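Local structure of putative aldehyde dehydrogenase AldY (Bacillus subtilis, 4DNG) at residues K14-E19 with G43-D48; D51-A56 with S173-P178; L159-I164 with K192-A197; P166-G171 with A201-V206; R225-T230 with R237-I242. The protein probably oxidises aldehydes to carboxylates with NAD(+) as electron acceptor, and may help protect the cell against stress from ethanol and related compounds. All coordinates share one frame; numbering follows the deposited sequence.

From the N terminus, contact 1 closes a loop of 23 residues, joining the turn after strand 14-16 to the start of helix 43-60. The same helix then opens contact 2, which closes far later, on strand 173-177. Before it closes, helix 156-169 opens contacts 3 and 4, so contacts 2, 3 and 4 cross one another. Contacts 2 and 4 bring helices 43-60 and 156-169 to the neighbouring strands 173-177 and 204-206, while contact 3 joins helices 156-169 and 183-196; its Phe194 packs on Leu204 and Ile168 of contact 4. Contact 5 is a short local closure further along that sheet, linked to contact 3 through Ser163 and Ser228.

Contact 1. Residues K14-E19 with G43-D48; sequences KWTGGE and GKQLED
Gln45, in the first turn of helix 43-60, turns its carboxamide to the loop that leaves the beta hairpin of strands 9-11 and 14-16, and pairs with two of its peptide groups at once, one bond given and one taken. Its chain is extended beyond CG, which carries the amide across to the loop. NE2 donates to Gly17 O at 3.0 Å, nearly straight at 165°, with each atom lying in the plane of the other's group. OE1 accepts Glu19 N at 2.8 Å, and this N-H arrives from above the carbonyl plane, 38° out of it. Thr42 N, just ahead of the helix, also donates to OE1, so the oxygen is gripped by two N-H groups. Thr16 comes in from the opposite direction, its methyl CG2 3.6 Å from Gln45 NE2. Glu19 crosses Gln45 at about a right angle, and its carboxylate and the amide are turned 71° apart. With an alanine in place of Gln45, Gly17 O, Glu19 N and Thr42 N would probably all lose this partner, leaving the loop less firmly tied to the helix start. The aliphatic part of Glu19 rests on the amide, with CG 3.6 Å from Gln45 CD.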
# COMPACT_ATOMS: atom_id res chain seq x y z
N LYS A 14 -29.45 10.65 -8.13
CA LYS A 14 -30.86 10.27 -7.92
C LYS A 14 -31.08 9.27 -6.79
O LYS A 14 -30.28 8.35 -6.58
CB LYS A 14 -31.48 9.66 -9.18
CG LYS A 14 -31.22 10.38 -10.50
CD LYS A 14 -32.18 11.53 -10.68
CE LYS A 14 -32.37 11.80 -12.17
NZ LYS A 14 -33.54 12.69 -12.39
N TRP A 15 -32.21 9.44 -6.11
CA TRP A 15 -32.70 8.44 -5.15
C TRP A 15 -33.29 7.32 -5.93
O TRP A 15 -34.24 7.50 -6.68
CB TRP A 15 -33.69 9.07 -4.16
CG TRP A 15 -32.99 10.17 -3.41
CD1 TRP A 15 -32.99 11.54 -3.70
CD2 TRP A 15 -32.06 10.01 -2.29
NE1 TRP A 15 -32.16 12.22 -2.83
CE2 TRP A 15 -31.59 11.37 -1.95
CE3 TRP A 15 -31.62 8.93 -1.53
CZ2 TRP A 15 -30.72 11.60 -0.91
CZ3 TRP A 15 -30.72 9.18 -0.48
CH2 TRP A 15 -30.29 10.48 -0.17
N THR A 16 -32.70 6.15 -5.76
CA THR A 16 -32.89 5.00 -6.62
C THR A 16 -33.21 3.83 -5.73
O THR A 16 -32.36 3.41 -4.91
CB THR A 16 -31.56 4.70 -7.32
OG1 THR A 16 -31.26 5.76 -8.22
CG2 THR A 16 -31.59 3.37 -8.07
N GLY A 17 -34.42 3.29 -5.89
CA GLY A 17 -34.82 2.04 -5.23
C GLY A 17 -33.94 0.85 -5.61
O GLY A 17 -33.23 0.87 -6.62
N GLY A 18 -33.98 -0.19 -4.78
CA GLY A 18 -33.29 -1.44 -5.06
C GLY A 18 -34.08 -2.32 -6.01
O GLY A 18 -35.29 -2.44 -5.90
N GLU A 19 -33.37 -2.96 -6.93
CA GLU A 19 -34.00 -3.76 -7.96
C GLU A 19 -34.01 -5.26 -7.66
O GLU A 19 -34.33 -6.06 -8.53
CB GLU A 19 -33.30 -3.53 -9.29
CG GLU A 19 -33.56 -2.16 -9.90
CD GLU A 19 -34.88 -2.10 -10.62
OE1 GLU A 19 -35.94 -2.06 -9.94
OE2 GLU A 19 -34.87 -2.11 -11.87
N GLY A 43 -26.31 -6.51 -7.63
CA GLY A 43 -25.03 -6.59 -8.35
C GLY A 43 -24.96 -5.71 -9.59
O GLY A 43 -24.03 -4.91 -9.73
N LYS A 44 -25.95 -5.83 -10.48
CA LYS A 44 -25.97 -5.03 -11.69
C LYS A 44 -25.95 -3.53 -11.37
O LYS A 44 -25.14 -2.79 -11.93
CB LYS A 44 -27.16 -5.42 -12.57
CG LYS A 44 -26.92 -5.25 -14.07
CD LYS A 44 -27.25 -3.85 -14.56
CE LYS A 44 -26.76 -3.63 -15.98
NZ LYS A 44 -27.22 -2.31 -16.49
N GLN A 45 -26.82 -3.09 -10.46
CA GLN A 45 -26.88 -1.69 -10.02
C GLN A 45 -25.52 -1.15 -9.51
O GLN A 45 -25.14 0.01 -9.78
CB GLN A 45 -27.96 -1.51 -8.94
CG GLN A 45 -29.39 -1.57 -9.46
CD GLN A 45 -30.41 -1.33 -8.37
OE1 GLN A 45 -30.73 -2.23 -7.59
NE2 GLN A 45 -30.95 -0.12 -8.33
N LEU A 46 -24.80 -1.99 -8.76
CA LEU A 46 -23.46 -1.63 -8.26
C LEU A 46 -22.51 -1.41 -9.41
O LEU A 46 -21.81 -0.40 -9.46
CB LEU A 46 -22.91 -2.70 -7.29
CG LEU A 46 -21.55 -2.51 -6.60
CD1 LEU A 46 -21.52 -1.27 -5.73
CD2 LEU A 46 -21.18 -3.76 -5.79
N GLU A 47 -22.49 -2.35 -10.36
CA GLU A 47 -21.68 -2.18 -11.57
C GLU A 47 -22.06 -0.91 -12.35
O GLU A 47 -21.16 -0.19 -12.76
CB GLU A 47 -21.71 -3.41 -12.46
CG GLU A 47 -21.10 -4.65 -11.82
CD GLU A 47 -21.77 -5.94 -12.27
OE1 GLU A 47 -22.90 -5.87 -12.81
OE2 GLU A 47 -21.21 -7.03 -12.06
N ASP A 48 -23.35 -0.61 -12.52
CA ASP A 48 -23.72 0.69 -13.10
C ASP A 48 -23.05 1.84 -12.32
O ASP A 48 -22.43 2.73 -12.91
CB ASP A 48 -25.23 0.91 -13.10
CG ASP A 48 -25.98 -0.02 -14.04
OD1 ASP A 48 -25.34 -0.71 -14.86
OD2 ASP A 48 -27.22 -0.06 -13.93

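Contact 2. Residues D51-A56 with S173-P178; sequences DIAQKA and SVVHKP
Ala53 meets Ser173 and Val175 where helix 43-60 packs against the sheet of the Rossmann-like NAD-binding domain of the aldehyde dehydrogenase fold. Helix segment 51-56 runs nearly antiparallel to strand 173-177, at 162°, with the axes 7.7 Å apart at their closest.

The tight part is small and lies at the beginning of the strand. The Ala53 methyl points at the strand, and the nearest pair of CA atoms is that of Ala53 and Ser173. Ser173 holds OG between its backbone N and its carbonyl carbon (chi1 72°), which swings the hydroxyl up to the helix; there it gives a weak hydrogen bond to Ala53 O, 2.9 Å from OG. Ser173 OG also sits 3.4 Å from Ala53 CB, so the polar bond and the methyl contact share one spot. Val146 of the neighbouring strand and Asn205 also touch Ala53 and help to bury it. Val175 also touches Leu46 and Phe50 of the same helix.

On the far side of the helix, Gln54 and Lys55 point away from the strand, Lys55 out to solvent. Further along the strand the contact fades: His176 is buried, but its ring nitrogens bond instead to Ser149, Ser160 and the carbonyl of Gly186. The last touch between helix and strand is methyl on methyl, Ala53 CB to Val175 CG2, at 3.8 Å.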
# COMPACT_ATOMS: atom_id res chain seq x y z
N ASP A 51 -19.44 2.22 -12.96
CA ASP A 51 -19.38 2.75 -14.33
C ASP A 51 -19.68 4.26 -14.32
O ASP A 51 -18.91 5.07 -14.87
CB ASP A 51 -20.36 1.92 -15.20
CG ASP A 51 -20.65 2.54 -16.57
OD1 ASP A 51 -19.84 3.34 -17.08
OD2 ASP A 51 -21.71 2.18 -17.14
N ILE A 52 -20.78 4.64 -13.66
CA ILE A 52 -21.17 6.03 -13.49
C ILE A 52 -20.15 6.88 -12.72
O ILE A 52 -19.90 8.04 -13.06
CB ILE A 52 -22.54 6.12 -12.81
CG1 ILE A 52 -23.65 5.77 -13.80
CG2 ILE A 52 -22.76 7.51 -12.25
CD1 ILE A 52 -24.97 5.41 -13.14
N ALA A 53 -19.56 6.30 -11.66
CA ALA A 53 -18.54 7.00 -10.89
C ALA A 53 -17.27 7.29 -11.72
O ALA A 53 -16.65 8.37 -11.58
CB ALA A 53 -18.22 6.24 -9.62
N GLN A 54 -16.90 6.34 -12.58
CA GLN A 54 -15.74 6.51 -13.46
C GLN A 54 -15.91 7.67 -14.44
O GLN A 54 -14.97 8.45 -14.67
CB GLN A 54 -15.44 5.23 -14.24
CG GLN A 54 -14.16 5.32 -15.07
CD GLN A 54 -13.70 3.95 -15.54
OE1 GLN A 54 -12.59 3.51 -15.22
NE2 GLN A 54 -14.56 3.27 -16.30
N LYS A 55 -17.11 7.78 -15.01
CA LYS A 55 -17.39 8.88 -15.92
C LYS A 55 -17.27 10.20 -15.15
O LYS A 55 -16.42 11.04 -15.49
CB LYS A 55 -18.76 8.73 -16.60
CG LYS A 55 -19.11 9.93 -17.48
CD LYS A 55 -20.27 9.67 -18.43
CE LYS A 55 -20.11 10.52 -19.67
NZ LYS A 55 -20.92 10.00 -20.81
N ALA A 56 -18.06 10.35 -14.09
CA ALA A 56 -18.13 11.61 -13.34
C ALA A 56 -16.78 12.10 -12.83
O ALA A 56 -16.53 13.31 -12.78
CB ALA A 56 -19.13 11.51 -12.21
N SER A 173 -14.07 10.24 -7.29
CA SER A 173 -15.47 9.89 -7.12
C SER A 173 -15.51 8.70 -6.18
O SER A 173 -14.46 8.14 -5.83
CB SER A 173 -16.08 9.52 -8.45
OG SER A 173 -15.59 8.25 -8.86
N VAL A 174 -16.71 8.27 -5.79
CA VAL A 174 -16.85 7.36 -4.65
C VAL A 174 -18.09 6.51 -4.83
O VAL A 174 -19.19 7.02 -5.08
CB VAL A 174 -16.98 8.14 -3.31
CG1 VAL A 174 -17.06 7.21 -2.09
CG2 VAL A 174 -15.82 9.11 -3.15
N VAL A 175 -17.91 5.20 -4.70
CA VAL A 175 -19.02 4.31 -4.50
C VAL A 175 -18.94 3.79 -3.08
O VAL A 175 -17.95 3.16 -2.68
CB VAL A 175 -18.99 3.18 -5.50
CG1 VAL A 175 -20.07 2.14 -5.17
CG2 VAL A 175 -19.13 3.75 -6.89
N HIS A 176 -20.00 4.07 -2.32
CA HIS A 176 -19.99 3.88 -0.87
C HIS A 176 -21.08 2.95 -0.40
O HIS A 176 -22.25 3.10 -0.81
CB HIS A 176 -20.16 5.22 -0.19
CG HIS A 176 -20.10 5.14 1.31
ND1 HIS A 176 -19.03 4.64 1.96
CD2 HIS A 176 -21.01 5.51 2.29
CE1 HIS A 176 -19.25 4.66 3.27
NE2 HIS A 176 -20.47 5.20 3.47
N LYS A 177 -20.71 1.99 0.45
CA LYS A 177 -21.64 1.00 0.99
C LYS A 177 -21.62 0.90 2.52
O LYS A 177 -20.68 0.32 3.08
CB LYS A 177 -21.40 -0.39 0.41
CG LYS A 177 -22.46 -1.39 0.87
CD LYS A 177 -21.96 -2.82 0.79
CE LYS A 177 -22.90 -3.76 1.53
NZ LYS A 177 -22.83 -3.52 3.01
N PRO A 178 -22.65 1.45 3.20
CA PRO A 178 -22.71 1.34 4.65
C PRO A 178 -23.29 0.01 5.00
O PRO A 178 -23.79 -0.69 4.15
CB PRO A 178 -23.72 2.43 5.05
CG PRO A 178 -24.59 2.63 3.85
CD PRO A 178 -23.66 2.40 2.67

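Contact 3. Residues L159-I164 with K192-A197; sequences LSMRSI and KAFEHA
Ile164 and Phe194 are the nearest CA pair, 10.1 Å apart, between segments 159-164 and 192-197, so long side chains have to span the gap. The second helix is ending here: Ala197 is the first residue to leave helical angles. In the first, Ser160 O takes bonds from both Ser163 N and Ile164 N.

The span is made by the Phe194 ring, whose CE2 corner is pushed in between Met161 and Ile164. Met161 bends at both chi2 (70°) and chi3 (78°), which curls the thioether round to the ring edge. Its SD lies 4.1 Å from Phe194 CE2 and 5.4 Å from the ring centroid, 86° off the normal, a Met-aromatic contact made in the ring plane. Ile164 comes in at a slant, its methyl CG2 3.7 Å from Phe194 CE2. Leu112 of helix 98-118 touches both Met161 and Phe194, and Ile190 of the second helix packs on Met161 and Ile164.

No hydrogen bond joins the two segments. The link is dispersive, probably helped a little by the sulfur facing the slightly positive hydrogens of the ring edge.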
# COMPACT_ATOMS: atom_id res chain seq x y z
N LEU A 159 -16.78 7.27 10.19
CA LEU A 159 -15.89 6.44 9.39
C LEU A 159 -16.14 6.56 7.89
O LEU A 159 -15.21 6.63 7.12
CB LEU A 159 -15.94 4.96 9.82
CG LEU A 159 -15.37 4.61 11.21
CD1 LEU A 159 -15.43 3.12 11.50
CD2 LEU A 159 -13.95 5.13 11.40
N SER A 160 -17.41 6.55 7.49
CA SER A 160 -17.80 6.86 6.13
C SER A 160 -17.18 8.19 5.67
O SER A 160 -16.49 8.26 4.64
CB SER A 160 -19.34 6.89 6.01
OG SER A 160 -19.90 5.61 6.29
N MET A 161 -17.41 9.26 6.43
CA MET A 161 -16.93 10.57 6.01
C MET A 161 -15.39 10.62 6.02
O MET A 161 -14.76 11.39 5.28
CB MET A 161 -17.52 11.65 6.90
CG MET A 161 -17.16 13.07 6.52
SD MET A 161 -18.03 13.38 5.00
CE MET A 161 -19.68 13.69 5.64
N ARG A 162 -14.78 9.76 6.83
CA ARG A 162 -13.31 9.69 6.84
C ARG A 162 -12.78 9.26 5.48
O ARG A 162 -11.62 9.50 5.18
CB ARG A 162 -12.79 8.78 7.95
CG ARG A 162 -11.34 9.00 8.29
CD ARG A 162 -10.78 7.82 9.08
NE ARG A 162 -10.85 6.59 8.30
CZ ARG A 162 -10.79 5.37 8.83
NH1 ARG A 162 -10.87 4.30 8.06
NH2 ARG A 162 -10.67 5.23 10.14
N SER A 163 -13.63 8.68 4.64
CA SER A 163 -13.20 8.35 3.29
C SER A 163 -13.87 9.19 2.23
O SER A 163 -13.26 9.53 1.21
CB SER A 163 -13.41 6.87 2.98
OG SER A 163 -12.70 6.09 3.92
N ILE A 164 -15.13 9.52 2.46
CA ILE A 164 -15.87 10.31 1.49
C ILE A 164 -15.21 11.70 1.29
O ILE A 164 -14.93 12.11 0.16
CB ILE A 164 -17.35 10.39 1.88
CG1 ILE A 164 -18.00 9.02 1.67
CG2 ILE A 164 -18.03 11.50 1.11
CD1 ILE A 164 -19.34 8.83 2.37
N LYS A 192 -27.46 13.12 1.25
CA LYS A 192 -28.32 14.30 1.26
C LYS A 192 -27.51 15.61 1.41
O LYS A 192 -27.80 16.62 0.78
CB LYS A 192 -29.40 14.17 2.35
CG LYS A 192 -30.41 15.30 2.37
CD LYS A 192 -31.60 15.09 1.46
CE LYS A 192 -32.41 16.38 1.29
NZ LYS A 192 -32.86 17.06 2.55
N ALA A 193 -26.49 15.56 2.26
CA ALA A 193 -25.64 16.71 2.51
C ALA A 193 -24.91 17.15 1.26
O ALA A 193 -24.83 18.35 0.98
CB ALA A 193 -24.64 16.38 3.61
N PHE A 194 -24.37 16.20 0.49
CA PHE A 194 -23.58 16.55 -0.66
C PHE A 194 -24.47 16.97 -1.82
O PHE A 194 -24.08 17.83 -2.64
CB PHE A 194 -22.62 15.42 -1.04
CG PHE A 194 -21.36 15.44 -0.22
CD1 PHE A 194 -20.34 16.34 -0.51
CD2 PHE A 194 -21.22 14.58 0.87
CE1 PHE A 194 -19.18 16.36 0.26
CE2 PHE A 194 -20.06 14.60 1.63
CZ PHE A 194 -19.04 15.49 1.33
N GLU A 195 -25.66 16.38 -1.87
CA GLU A 195 -26.64 16.79 -2.84
C GLU A 195 -27.02 18.24 -2.55
O GLU A 195 -27.03 19.10 -3.45
CB GLU A 195 -27.87 15.88 -2.81
CG GLU A 195 -29.14 16.58 -3.31
CD GLU A 195 -30.32 15.65 -3.44
OE1 GLU A 195 -30.69 15.04 -2.42
OE2 GLU A 195 -30.88 15.56 -4.55
N HIS A 196 -27.32 18.53 -1.29
CA HIS A 196 -27.65 19.89 -0.89
C HIS A 196 -26.57 20.83 -1.37
O HIS A 196 -26.84 21.97 -1.72
CB HIS A 196 -27.78 19.94 0.63
CG HIS A 196 -28.05 21.32 1.16
ND1 HIS A 196 -29.29 21.86 1.19
CD2 HIS A 196 -27.19 22.27 1.71
CE1 HIS A 196 -29.22 23.09 1.72
NE2 HIS A 196 -27.94 23.33 2.05
N ALA A 197 -25.34 20.34 -1.43
CA ALA A 197 -24.18 21.16 -1.71
C ALA A 197 -23.86 21.30 -3.21
O ALA A 197 -22.82 21.87 -3.58
CB ALA A 197 -22.96 20.63 -0.95

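Contact 4. Residues P166-G171 with A201-V206; sequences PAIALG and AGVLNV
Ile168, in the last turn of helix 156-169, reaches over to Val203, just before strand 204-206, and to Leu204, its first residue, and the apolar contact between the segments rests on it. The branch at work is CG1-CD1, set anti to the carbonyl carbon (chi1 -73°) and running on extended. CG1 touches Val203 CG1 at 3.9 Å, while the terminal methyl CD1 comes within 4.2 Å of Leu204 CB, the Leu204 chain crossing it at about a right angle. Leu199 adds to this buried patch from a loop, Trp60 and Ala56 back Val203, and Phe194 lies on Leu204.

No hydrogen bond crosses between the segments; the polar groups bond within their own segment or to other parts of the chain. Gly171, at positive phi, is the C-prime residue of a Schellman motif that ends the helix, with Gly171 N bonded to Ile168 O at 3.2 Å and Asn172 N to Ala167 O. On the other segment Asn205 ND2 donates to Gly202 O at 2.7 Å, bent to 137° and coming from above that carbonyl's plane. Asn205 OD1 in turn accepts the backbone N of Asn12.

Helix end and strand start thus meet through methyl and methylene groups alone, a purely hydrophobic join with no polar pairing across it.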
# COMPACT_ATOMS: atom_id res chain seq x y z
N PRO A 166 -12.10 13.35 2.05
CA PRO A 166 -10.84 13.46 1.30
C PRO A 166 -10.95 13.02 -0.17
O PRO A 166 -10.42 13.68 -1.06
CB PRO A 166 -9.89 12.52 2.05
CG PRO A 166 -10.72 11.81 3.07
CD PRO A 166 -11.91 12.67 3.34
N ALA A 167 -11.66 11.92 -0.42
CA ALA A 167 -11.88 11.46 -1.78
C ALA A 167 -12.40 12.58 -2.67
O ALA A 167 -11.80 12.91 -3.70
CB ALA A 167 -12.86 10.30 -1.78
N ILE A 168 -13.53 13.15 -2.27
CA ILE A 168 -14.14 14.22 -3.03
C ILE A 168 -13.27 15.49 -3.08
O ILE A 168 -13.18 16.14 -4.11
CB ILE A 168 -15.57 14.50 -2.51
CG1 ILE A 168 -16.49 13.35 -2.94
CG2 ILE A 168 -16.07 15.86 -2.99
CD1 ILE A 168 -17.76 13.24 -2.13
N ALA A 169 -12.62 15.82 -1.97
CA ALA A 169 -11.72 16.97 -1.91
C ALA A 169 -10.64 16.91 -2.98
O ALA A 169 -10.24 17.94 -3.52
CB ALA A 169 -11.08 17.06 -0.54
N LEU A 170 -10.17 15.70 -3.27
CA LEU A 170 -9.00 15.52 -4.11
C LEU A 170 -9.37 15.00 -5.50
O LEU A 170 -8.57 14.33 -6.18
CB LEU A 170 -7.97 14.64 -3.40
CG LEU A 170 -7.45 15.28 -2.10
CD1 LEU A 170 -6.85 14.25 -1.15
CD2 LEU A 170 -6.44 16.38 -2.41
N GLY A 171 -10.60 15.31 -5.90
CA GLY A 171 -11.04 15.09 -7.27
C GLY A 171 -11.40 13.67 -7.62
O GLY A 171 -11.49 13.32 -8.79
N ALA A 201 -23.74 15.00 -10.13
CA ALA A 201 -24.27 13.64 -10.17
C ALA A 201 -23.14 12.65 -10.44
O ALA A 201 -22.27 12.90 -11.28
CB ALA A 201 -25.32 13.54 -11.25
N GLY A 202 -23.15 11.52 -9.74
CA GLY A 202 -22.17 10.49 -9.98
C GLY A 202 -20.89 10.54 -9.17
O GLY A 202 -20.19 9.53 -9.07
N VAL A 203 -20.55 11.70 -8.61
CA VAL A 203 -19.31 11.82 -7.82
C VAL A 203 -19.40 11.11 -6.45
O VAL A 203 -18.40 10.56 -5.98
CB VAL A 203 -18.82 13.28 -7.65
CG1 VAL A 203 -17.63 13.34 -6.72
CG2 VAL A 203 -18.44 13.86 -9.00
N LEU A 204 -20.58 11.14 -5.82
CA LEU A 204 -20.87 10.34 -4.62
C LEU A 204 -22.04 9.39 -4.82
O LEU A 204 -23.19 9.82 -4.96
CB LEU A 204 -21.17 11.22 -3.41
CG LEU A 204 -21.55 10.41 -2.17
CD1 LEU A 204 -20.45 9.40 -1.85
CD2 LEU A 204 -21.84 11.30 -0.96
N ASN A 205 -21.77 8.09 -4.78
CA ASN A 205 -22.82 7.11 -4.90
C ASN A 205 -22.92 6.29 -3.62
O ASN A 205 -21.92 5.78 -3.14
CB ASN A 205 -22.54 6.24 -6.12
CG ASN A 205 -22.44 7.06 -7.40
OD1 ASN A 205 -23.45 7.42 -8.01
ND2 ASN A 205 -21.21 7.40 -7.79
N VAL A 206 -24.14 6.21 -3.07
CA VAL A 206 -24.37 5.48 -1.84
C VAL A 206 -25.29 4.29 -2.07
O VAL A 206 -26.46 4.45 -2.42
CB VAL A 206 -24.95 6.37 -0.71
CG1 VAL A 206 -25.31 5.51 0.49
CG2 VAL A 206 -23.97 7.47 -0.31

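Contact 5. Residues R225-T230 with R237-I242; sequences RLISFT and RHIGEI
Phe229 and Ile239 pack the first strand of a beta-alpha-beta unit (strand 226-231, helix 233-246, strand 249-254) against its helix. Residues 231-236, from the strand end into the first turn of the helix, probably bind NAD(+), as in relatives, and the side chains of Phe229 and Val235 have their nearest atoms about 3 Å apart.

Ile239 bears the whole helix side of the contact, sending its two branches to different strand residues. The CG1 branch, extended with chi2 163°, stands its end methyl CD1 over one face of the Phe229 ring, 3.5 Å from the centroid and 21° off the normal: a CH-pi contact. The methyl is shifted toward the rim, and Phe229 CG is the ring atom it meets most closely, at 3.3 Å. The other branch, CG2, touches Ile227 CG2 at 4.1 Å. Leu252 and Leu254 of strand 249-254 and Ile150 also lie on Phe229. On the outer side of the helix, Glu241 forms a salt bridge with Arg245 of the second subunit.

A serine in place of Phe229 would remove the ring and is likely to open a gap beneath Ile239 CD1, next to Val235 of the probable NAD(+) site. With no hydrogen bond across the two segments, helix and strand are held here by dispersion and a close methyl-on-ring fit.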
# COMPACT_ATOMS: atom_id res chain seq x y z
N ARG A 225 -9.78 2.33 -7.58
CA ARG A 225 -8.33 2.22 -7.36
C ARG A 225 -7.90 2.18 -5.89
O ARG A 225 -6.74 1.92 -5.58
CB ARG A 225 -7.58 3.29 -8.14
CG ARG A 225 -7.23 2.81 -9.53
CD ARG A 225 -6.83 3.95 -10.45
NE ARG A 225 -7.23 3.65 -11.83
CZ ARG A 225 -6.42 3.66 -12.88
NH1 ARG A 225 -5.14 3.99 -12.75
NH2 ARG A 225 -6.90 3.37 -14.09
N LEU A 226 -8.86 2.41 -4.99
CA LEU A 226 -8.65 2.21 -3.55
C LEU A 226 -9.88 1.58 -2.92
O LEU A 226 -11.01 1.99 -3.22
CB LEU A 226 -8.34 3.52 -2.87
CG LEU A 226 -8.31 3.59 -1.34
CD1 LEU A 226 -6.95 3.23 -0.80
CD2 LEU A 226 -8.64 4.99 -0.92
N ILE A 227 -9.64 0.57 -2.08
CA ILE A 227 -10.65 0.01 -1.20
C ILE A 227 -10.38 0.56 0.18
O ILE A 227 -9.28 0.39 0.72
CB ILE A 227 -10.58 -1.53 -1.03
CG1 ILE A 227 -10.35 -2.27 -2.35
CG2 ILE A 227 -11.86 -2.03 -0.36
CD1 ILE A 227 -11.44 -2.05 -3.36
N SER A 228 -11.39 1.19 0.74
CA SER A 228 -11.38 1.70 2.10
C SER A 228 -12.34 0.82 2.91
O SER A 228 -13.50 0.68 2.53
CB SER A 228 -11.84 3.16 2.06
OG SER A 228 -11.92 3.70 3.36
N PHE A 229 -11.86 0.20 4.00
CA PHE A 229 -12.65 -0.75 4.79
C PHE A 229 -12.35 -0.64 6.29
O PHE A 229 -11.19 -0.48 6.69
CB PHE A 229 -12.38 -2.19 4.31
CG PHE A 229 -13.05 -3.28 5.15
CD1 PHE A 229 -14.41 -3.56 5.00
CD2 PHE A 229 -12.32 -4.04 6.05
CE1 PHE A 229 -15.03 -4.56 5.76
CE2 PHE A 229 -12.92 -5.04 6.80
CZ PHE A 229 -14.28 -5.29 6.66
N THR A 230 -13.40 -0.71 7.10
CA THR A 230 -13.30 -0.89 8.55
C THR A 230 -14.21 -2.05 8.98
O THR A 230 -15.38 -2.07 8.62
CB THR A 230 -13.67 0.40 9.32
OG1 THR A 230 -12.66 1.39 9.11
CG2 THR A 230 -13.76 0.13 10.80
N ARG A 237 -8.38 -9.83 5.52
CA ARG A 237 -7.48 -10.69 4.77
C ARG A 237 -8.06 -10.98 3.38
O ARG A 237 -7.34 -11.03 2.38
CB ARG A 237 -7.19 -11.99 5.53
CG ARG A 237 -6.61 -11.76 6.93
CD ARG A 237 -6.16 -13.04 7.63
NE ARG A 237 -4.92 -12.71 8.29
CZ ARG A 237 -4.76 -12.57 9.59
NH1 ARG A 237 -3.58 -12.22 10.05
NH2 ARG A 237 -5.76 -12.80 10.42
N HIS A 238 -9.38 -11.14 3.34
CA HIS A 238 -10.11 -11.40 2.10
C HIS A 238 -9.99 -10.22 1.16
O HIS A 238 -9.79 -10.38 -0.05
CB HIS A 238 -11.56 -11.73 2.46
CG HIS A 238 -12.44 -12.17 1.30
ND1 HIS A 238 -12.40 -13.41 0.79
CD2 HIS A 238 -13.46 -11.50 0.61
CE1 HIS A 238 -13.29 -13.51 -0.21
NE2 HIS A 238 -13.95 -12.35 -0.31
N ILE A 239 -10.10 -9.01 1.69
CA ILE A 239 -9.88 -7.82 0.88
C ILE A 239 -8.42 -7.73 0.43
O ILE A 239 -8.12 -7.49 -0.74
CB ILE A 239 -10.27 -6.55 1.65
CG1 ILE A 239 -11.76 -6.57 1.88
CG2 ILE A 239 -9.79 -5.30 0.89
CD1 ILE A 239 -12.23 -5.63 2.96
N GLY A 240 -7.50 -7.94 1.37
CA GLY A 240 -6.07 -7.84 1.08
C GLY A 240 -5.62 -8.73 -0.05
O GLY A 240 -4.77 -8.37 -0.86
N GLU A 241 -6.21 -9.91 -0.12
CA GLU A 241 -5.85 -10.85 -1.16
C GLU A 241 -6.39 -10.38 -2.51
O GLU A 241 -5.68 -10.37 -3.51
CB GLU A 241 -6.36 -12.22 -0.74
CG GLU A 241 -6.63 -13.26 -1.81
CD GLU A 241 -7.65 -14.27 -1.32
OE1 GLU A 241 -7.33 -15.47 -1.24
OE2 GLU A 241 -8.77 -13.84 -0.96
N ILE A 242 -7.65 -9.95 -2.53
CA ILE A 242 -8.29 -9.55 -3.78
C ILE A 242 -7.67 -8.27 -4.29
O ILE A 242 -7.36 -8.16 -5.47
CB ILE A 242 -9.82 -9.37 -3.64
CG1 ILE A 242 -10.50 -10.72 -3.57
CG2 ILE A 242 -10.38 -8.55 -4.80
CD1 ILE A 242 -11.77 -10.72 -2.73